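Local coordinates for hypothetical protein Atu2299 (Agrobacterium tumefaciens, PDB 2HLY) that is of unknown function but belongs to a family grouped with the papain-like peptidases of clan CA, so a distantly related role is possible but unproven, at residues R15-I20 / M102-S107; G42-Q47 / D164-A169; A170-K175 / A182-T187. All blocks are in the same frame, centred on the assembly; numbering follows the deposited sequence.

Interaction 1: residues R15-I20 / M102-S107; sequences RIYRVI and MAPAFS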
# COMPACT_ATOMS: atom_id res chain seq x y z
N ARG A 15 7.85 3.41 7.83
CA ARG A 15 8.62 2.16 8.06
C ARG A 15 8.00 1.00 7.29
O ARG A 15 8.71 0.20 6.66
CB ARG A 15 8.65 1.83 9.55
CG ARG A 15 9.57 2.76 10.34
CD ARG A 15 9.67 2.31 11.81
NE ARG A 15 10.71 3.08 12.49
CZ ARG A 15 11.51 2.59 13.44
NH1 ARG A 15 11.39 1.33 13.86
NH2 ARG A 15 12.43 3.38 13.98
N ILE A 16 6.67 0.92 7.32
CA ILE A 16 5.96 -0.18 6.66
C ILE A 16 6.14 -0.09 5.14
O ILE A 16 6.50 -1.07 4.48
CB ILE A 16 4.46 -0.22 7.04
CG1 ILE A 16 4.33 -0.57 8.53
CG2 ILE A 16 3.69 -1.23 6.17
CD1 ILE A 16 2.91 -0.37 9.12
N TYR A 17 5.93 1.10 4.60
CA TYR A 17 6.17 1.32 3.18
C TYR A 17 7.61 0.91 2.83
O TYR A 17 7.83 0.17 1.87
CB TYR A 17 5.90 2.77 2.74
CG TYR A 17 6.55 3.07 1.40
CD1 TYR A 17 5.91 2.71 0.20
CD2 TYR A 17 7.82 3.65 1.33
CE1 TYR A 17 6.53 2.94 -1.03
CE2 TYR A 17 8.44 3.89 0.10
CZ TYR A 17 7.80 3.53 -1.06
OH TYR A 17 8.41 3.74 -2.30
N ARG A 18 8.58 1.38 3.62
CA ARG A 18 9.99 1.10 3.31
C ARG A 18 10.29 -0.40 3.30
O ARG A 18 10.95 -0.89 2.38
CB ARG A 18 10.91 1.84 4.26
CG ARG A 18 12.35 1.92 3.75
CD ARG A 18 13.25 2.64 4.75
NE ARG A 18 12.84 4.02 5.04
CZ ARG A 18 13.13 5.08 4.28
NH1 ARG A 18 13.84 4.95 3.16
NH2 ARG A 18 12.71 6.30 4.65
N VAL A 19 9.77 -1.12 4.29
CA VAL A 19 9.97 -2.57 4.39
C VAL A 19 9.42 -3.28 3.15
O VAL A 19 10.11 -4.08 2.51
CB VAL A 19 9.35 -3.14 5.67
CG1 VAL A 19 9.24 -4.68 5.61
CG2 VAL A 19 10.18 -2.69 6.87
N ILE A 20 8.17 -2.98 2.80
CA ILE A 20 7.53 -3.67 1.69
C ILE A 20 8.22 -3.31 0.38
O ILE A 20 8.49 -4.18 -0.46
CB ILE A 20 6.02 -3.34 1.62
CG1 ILE A 20 5.34 -3.73 2.94
CG2 ILE A 20 5.39 -4.02 0.39
CD1 ILE A 20 3.90 -3.22 3.08
N MET A 102 0.94 2.11 -0.58
CA MET A 102 1.65 2.36 -1.83
C MET A 102 1.83 3.85 -2.09
O MET A 102 2.57 4.22 -2.99
CB MET A 102 0.91 1.73 -3.02
CG MET A 102 1.73 1.71 -4.30
SD MET A 102 0.81 0.83 -5.56
CE MET A 102 1.69 1.36 -7.05
N ALA A 103 1.13 4.70 -1.34
CA ALA A 103 1.07 6.12 -1.71
C ALA A 103 2.44 6.78 -1.96
O ALA A 103 2.56 7.59 -2.89
CB ALA A 103 0.21 6.93 -0.70
N PRO A 104 3.46 6.47 -1.12
CA PRO A 104 4.78 7.09 -1.41
C PRO A 104 5.36 6.75 -2.79
O PRO A 104 6.27 7.46 -3.27
CB PRO A 104 5.68 6.57 -0.27
CG PRO A 104 4.69 6.25 0.86
CD PRO A 104 3.50 5.67 0.11
N ALA A 105 4.86 5.70 -3.42
CA ALA A 105 5.32 5.27 -4.74
C ALA A 105 4.52 5.89 -5.88
O ALA A 105 4.78 5.59 -7.05
CB ALA A 105 5.28 3.74 -4.83
N PHE A 106 3.53 6.72 -5.55
CA PHE A 106 2.66 7.29 -6.59
C PHE A 106 3.37 8.26 -7.53
O PHE A 106 2.80 8.65 -8.55
CB PHE A 106 1.44 7.98 -5.98
CG PHE A 106 0.40 7.04 -5.40
CD1 PHE A 106 0.43 5.66 -5.64
CD2 PHE A 106 -0.64 7.55 -4.64
CE1 PHE A 106 -0.56 4.82 -5.10
CE2 PHE A 106 -1.64 6.72 -4.12
CZ PHE A 106 -1.59 5.37 -4.34
N SER A 107 4.59 8.66 -7.20
CA SER A 107 5.37 9.49 -8.13
C SER A 107 5.73 8.75 -9.42
O SER A 107 5.88 9.36 -10.47
CB SER A 107 6.64 9.99 -7.46
OG SER A 107 6.33 10.48 -6.17

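Interaction 2: residues G42-Q47 / D164-A169; sequences GAFILQ and DMASVA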
# COMPACT_ATOMS: atom_id res chain seq x y z
N GLY A 42 0.87 -4.91 4.11
CA GLY A 42 0.47 -3.88 5.08
C GLY A 42 -0.58 -4.38 6.06
O GLY A 42 -0.44 -4.23 7.28
N ALA A 43 -1.62 -5.01 5.52
CA ALA A 43 -2.67 -5.60 6.35
C ALA A 43 -2.10 -6.63 7.32
O ALA A 43 -2.46 -6.65 8.50
CB ALA A 43 -3.74 -6.22 5.48
N PHE A 44 -1.17 -7.46 6.84
CA PHE A 44 -0.57 -8.49 7.69
C PHE A 44 0.21 -7.85 8.84
O PHE A 44 0.09 -8.26 10.00
CB PHE A 44 0.34 -9.39 6.86
CG PHE A 44 0.91 -10.55 7.62
CD1 PHE A 44 0.07 -11.45 8.31
CD2 PHE A 44 2.29 -10.77 7.64
CE1 PHE A 44 0.63 -12.53 9.02
CE2 PHE A 44 2.83 -11.85 8.34
CZ PHE A 44 2.01 -12.72 9.02
N ILE A 45 0.99 -6.83 8.52
CA ILE A 45 1.75 -6.13 9.53
C ILE A 45 0.80 -5.48 10.55
O ILE A 45 1.03 -5.54 11.77
CB ILE A 45 2.70 -5.09 8.89
CG1 ILE A 45 3.81 -5.83 8.14
CG2 ILE A 45 3.22 -4.11 9.95
CD1 ILE A 45 4.68 -4.92 7.20
N LEU A 46 -0.29 -4.88 10.07
CA LEU A 46 -1.25 -4.29 11.00
C LEU A 46 -1.88 -5.34 11.92
O LEU A 46 -2.03 -5.10 13.12
CB LEU A 46 -2.33 -3.53 10.25
CG LEU A 46 -1.85 -2.27 9.54
CD1 LEU A 46 -3.01 -1.71 8.72
CD2 LEU A 46 -1.33 -1.23 10.53
N GLN A 47 -2.27 -6.47 11.34
CA GLN A 47 -2.83 -7.57 12.13
C GLN A 47 -1.84 -8.02 13.21
O GLN A 47 -2.21 -8.17 14.38
CB GLN A 47 -3.14 -8.74 11.23
CG GLN A 47 -4.37 -8.50 10.37
CD GLN A 47 -4.44 -9.47 9.22
OE1 GLN A 47 -3.78 -10.52 9.22
NE2 GLN A 47 -5.25 -9.14 8.22
N ASP A 164 6.37 -16.39 2.37
CA ASP A 164 7.71 -16.25 2.95
C ASP A 164 8.09 -14.77 3.06
O ASP A 164 8.62 -14.35 4.09
CB ASP A 164 8.75 -16.97 2.10
CG ASP A 164 8.67 -18.48 2.22
OD1 ASP A 164 7.92 -18.98 3.09
OD2 ASP A 164 9.39 -19.14 1.43
N MET A 165 7.82 -14.00 2.00
CA MET A 165 8.16 -12.57 2.01
C MET A 165 7.32 -11.83 3.05
O MET A 165 7.83 -10.92 3.71
CB MET A 165 7.99 -11.92 0.63
CG MET A 165 9.06 -12.28 -0.39
SD MET A 165 9.45 -10.93 -1.57
CE MET A 165 8.00 -9.89 -1.45
N ALA A 166 6.06 -12.21 3.21
CA ALA A 166 5.19 -11.57 4.22
C ALA A 166 5.74 -11.80 5.63
O ALA A 166 5.70 -10.89 6.50
CB ALA A 166 3.79 -12.11 4.12
N SER A 167 6.21 -13.02 5.87
CA SER A 167 6.82 -13.34 7.15
C SER A 167 8.03 -12.42 7.39
O SER A 167 8.17 -11.83 8.46
CB SER A 167 7.24 -14.81 7.19
OG SER A 167 7.93 -15.12 8.40
N VAL A 168 8.87 -12.26 6.36
CA VAL A 168 10.04 -11.40 6.49
C VAL A 168 9.61 -9.96 6.82
O VAL A 168 10.18 -9.33 7.72
CB VAL A 168 10.93 -11.44 5.22
CG1 VAL A 168 12.06 -10.40 5.31
CG2 VAL A 168 11.50 -12.86 5.02
N ALA A 169 8.58 -9.48 6.11
CA ALA A 169 8.05 -8.14 6.32
C ALA A 169 7.61 -7.93 7.77
O ALA A 169 7.98 -6.94 8.40
CB ALA A 169 6.89 -7.86 5.39

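Interaction 3: residues A170-K175 / A182-T187; sequences ANWFRK and ASLSVT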
# COMPACT_ATOMS: atom_id res chain seq x y z
N ALA A 170 6.82 -8.86 8.29
CA ALA A 170 6.31 -8.73 9.66
C ALA A 170 7.43 -8.79 10.69
O ALA A 170 7.35 -8.21 11.77
CB ALA A 170 5.26 -9.79 9.95
N ASN A 171 8.49 -9.52 10.36
CA ASN A 171 9.60 -9.67 11.29
C ASN A 171 10.65 -8.56 11.21
O ASN A 171 11.36 -8.30 12.20
CB ASN A 171 10.17 -11.07 11.16
CG ASN A 171 9.32 -12.08 11.90
OD1 ASN A 171 9.25 -12.06 13.12
ND2 ASN A 171 8.65 -12.94 11.16
N TRP A 172 10.71 -7.88 10.07
CA TRP A 172 11.60 -6.73 9.85
C TRP A 172 11.03 -5.47 10.53
O TRP A 172 11.75 -4.73 11.21
CB TRP A 172 11.73 -6.45 8.36
CG TRP A 172 13.02 -5.75 7.95
CD1 TRP A 172 13.91 -5.07 8.75
CD2 TRP A 172 13.51 -5.66 6.61
NE1 TRP A 172 14.96 -4.60 7.97
CE2 TRP A 172 14.73 -4.93 6.66
CE3 TRP A 172 13.06 -6.14 5.37
CZ2 TRP A 172 15.50 -4.68 5.52
CZ3 TRP A 172 13.81 -5.88 4.23
CH2 TRP A 172 15.02 -5.15 4.32
N PHE A 173 9.73 -5.23 10.32
CA PHE A 173 9.08 -4.06 10.89
C PHE A 173 9.14 -4.04 12.42
O PHE A 173 8.86 -5.05 13.05
CB PHE A 173 7.61 -3.99 10.44
CG PHE A 173 6.83 -2.90 11.14
CD1 PHE A 173 6.99 -1.56 10.75
CD2 PHE A 173 6.01 -3.20 12.23
CE1 PHE A 173 6.29 -0.56 11.41
CE2 PHE A 173 5.32 -2.20 12.90
CZ PHE A 173 5.46 -0.87 12.49
N ARG A 174 9.50 -2.88 12.98
CA ARG A 174 9.42 -2.60 14.42
C ARG A 174 8.83 -1.21 14.56
O ARG A 174 9.12 -0.33 13.74
CB ARG A 174 10.81 -2.61 15.07
CG ARG A 174 11.50 -3.96 15.02
CD ARG A 174 12.94 -3.90 15.50
NE ARG A 174 13.55 -5.19 15.19
CZ ARG A 174 13.73 -6.18 16.07
NH1 ARG A 174 14.27 -7.32 15.66
NH2 ARG A 174 13.40 -6.02 17.34
N LYS A 175 8.02 -1.00 15.59
CA LYS A 175 7.49 0.35 15.82
C LYS A 175 8.61 1.28 16.27
O LYS A 175 9.53 0.87 16.99
CB LYS A 175 6.37 0.34 16.86
CG LYS A 175 5.13 -0.41 16.42
CD LYS A 175 4.08 -0.43 17.50
CE LYS A 175 2.97 -1.40 17.17
NZ LYS A 175 1.93 -1.39 18.22
N ALA A 182 19.30 -2.77 9.07
CA ALA A 182 19.56 -2.04 7.83
C ALA A 182 19.43 -2.93 6.61
O ALA A 182 19.14 -2.46 5.50
CB ALA A 182 20.95 -1.42 7.88
N SER A 183 19.68 -4.22 6.81
CA SER A 183 19.51 -5.21 5.75
C SER A 183 19.24 -6.55 6.41
O SER A 183 19.55 -6.75 7.58
CB SER A 183 20.77 -5.29 4.87
OG SER A 183 21.85 -5.86 5.57
N LEU A 184 18.63 -7.46 5.65
CA LEU A 184 18.34 -8.79 6.14
C LEU A 184 18.84 -9.85 5.19
O LEU A 184 18.87 -9.65 3.98
CB LEU A 184 16.83 -8.99 6.31
CG LEU A 184 16.17 -8.40 7.55
CD1 LEU A 184 14.74 -8.86 7.60
CD2 LEU A 184 16.91 -8.82 8.83
N SER A 185 19.25 -10.98 5.77
CA SER A 185 19.56 -12.17 5.00
C SER A 185 18.27 -12.97 4.82
O SER A 185 17.68 -13.44 5.80
CB SER A 185 20.61 -13.01 5.72
OG SER A 185 21.02 -14.09 4.90
N VAL A 186 17.82 -13.10 3.58
CA VAL A 186 16.56 -13.79 3.25
C VAL A 186 16.88 -15.07 2.47
O VAL A 186 17.55 -15.03 1.44
CB VAL A 186 15.63 -12.88 2.43
CG1 VAL A 186 14.33 -13.60 2.06
CG2 VAL A 186 15.31 -11.60 3.21
N THR A 187 16.38 -16.20 2.98
CA THR A 187 16.60 -17.52 2.38
C THR A 187 15.38 -17.93 1.55
O THR A 187 14.25 -17.91 2.05
CB THR A 187 16.87 -18.59 3.47
OG1 THR A 187 17.97 -18.17 4.29
CG2 THR A 187 17.20 -19.95 2.83

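Interaction 1: residues R15-I20 / M102-S107
Tyr17 of helix 10-24 packs against Pro104 in the tight turn after strand 97-100, where the backbones are nearest between the CA atoms of Tyr17 and Met102, 6.8 Å apart. This proline-aromatic CH-pi pair joins the 3-10 turn 103-105 to helix 10-24, and so the helical part to the loop between strands 97-100 and 120-123 of the four-stranded antiparallel sheet; the clan assignment is consistent with a papain-like fold. Tyr17 supplies the flat surface. Its CG lies anti to the backbone N (chi1 163°), which carries the ring out from the helix beneath Pro104. There Pro104 CB stands 3.6 Å from the centroid of the Tyr17 ring and only 4° from the ring normal, almost exactly over its centre. The rest of the pyrrolidine extends over the root of the ring, with Pro104 CG 3.7 Å from Tyr17 CG and Pro104 CD 3.8 Å from Tyr17 CD1, so the two side chains run past one another in opposite directions. No hydrogen bond crosses the interface; it holds by dispersion and by the C-H to pi attraction. The proline is presented by the fold of its own turn, where Ala105 N donates to Met102 O at 2.8 Å and Phe106 N to Ala103 O at 3.0 Å. Aromatic residues continue outward: Phe38 of helix 31-50 meets the Tyr17 ring with nearly parallel planes, and Tyr13 and Phe14, a turn earlier on the tyrosine's own helix, also touch Pro104. At the far end of the ring, Ala105 CB comes within 4.0 Å of Tyr17 OH.

Interaction 2: residues G42-Q47 / D164-A169
Phe44 meets Ala166 through one edge of its ring: Phe44 CE2 lies 3.5 Å from Ala166 O, and CD2 of the same ring is 3.6 Å from that oxygen, which sits near the ring plane. The slightly positive C-H rim is thereby offered to a carbonyl, a mildly favourable electrostatic match that falls short of a conventional hydrogen bond. Phe44 CD2 also touches Ala166 CB at 4.1 Å. One residue further on, the end of Ile45 makes the second point of contact, its CD1 resting 4.1 Å from Ala169 CB and at the same range from the Ala169 carbonyl oxygen. Ile45 sets off obliquely from its helix, yet its extended chi2 (168°) carries CD1 across to the partner. In Phe44 the CB bond points to the partner helix, and a chi1 of -175° sets the ring opposite the backbone N, so that its CD2-CE2 edge reaches Ala166. The axes of 42-47 and 164-169 pass 9.6 Å apart, an ordinary helix-helix spacing, with Phe44 and Ile45 spanning the gap to Ala166 and Ala169; their crossing angle of -48° lies near the common value of about -50° for packed helices. The joint belongs to the helical part of the fold, between helix 31-50 and helix 160-172. Around this first shell, Phe41, a turn before Ile45, touches Met165, Ala166 and Ala169, and Leu23 of helix 10-24 reaches Met165, Val168 and Ala169. Ile45 is itself flanked by Ile16 and Phe173. Toward the outside, Asp164 OD2 forms a salt bridge with Arg189 NE, and Gln47 NE2 binds Ala54 O at the start of strand 54-58.

Interaction 3: residues A170-K175 / A182-T187
Trp172 NE1 gives its hydrogen to Ala181 O, a bond to the residue immediately before segment 182-187 that helps fix the rotation of the indole whose face receives Leu184. The leucine meets the aromatic surface with one branch: Leu184 CD1 lies 3.7 Å from the centroid of the five-membered ring of Trp172, 21° off its normal, in a CH-pi contact displaced from the middle of the indole. Leu184 CD1 is nearest CD2 and CG of Trp172, 3.6 Å from each, while Leu184 CG hovers 3.9 Å from Trp172 CE2. The side chains pass each other in opposite senses, and the indole reaches on along the strand until Trp172 CZ2 comes 4.1 Å from Ser183 CA. The first torsion of Trp172 (chi1 -154°) turns the indole out from the last helical turn toward strand 183-187. That strand pairs antiparallel with 193-197, so a beta-hairpin is clipped onto the C-terminal turn of helix 160-172. Trp172 fills the joint between them, touching Val19 and Leu23 of helix 10-24 as well as Met180 and Leu198 in the loops bordering the hairpin.

In the fold
From the N terminus, helix 10-24 opens interaction 1, which closes only after helix 31-50 and several strands have been laid down, at residues 102-107. Interaction 2 opens inside that span at 42-47 and closes at 164-169, so the two cross along the chain. Interaction 3 follows in series and closes a loop of just six residues. The crossing is bridged in space, where Ile20 meets Gly42 and Val19 meets Ala169, joining three helices. Interactions 2 and 3 share helix 160-172, Phe44 touching Ala170 and Val168 touching Leu184. Arg15 NH1, bound to Arg174 O, draws the exit of that helix back to the first helix.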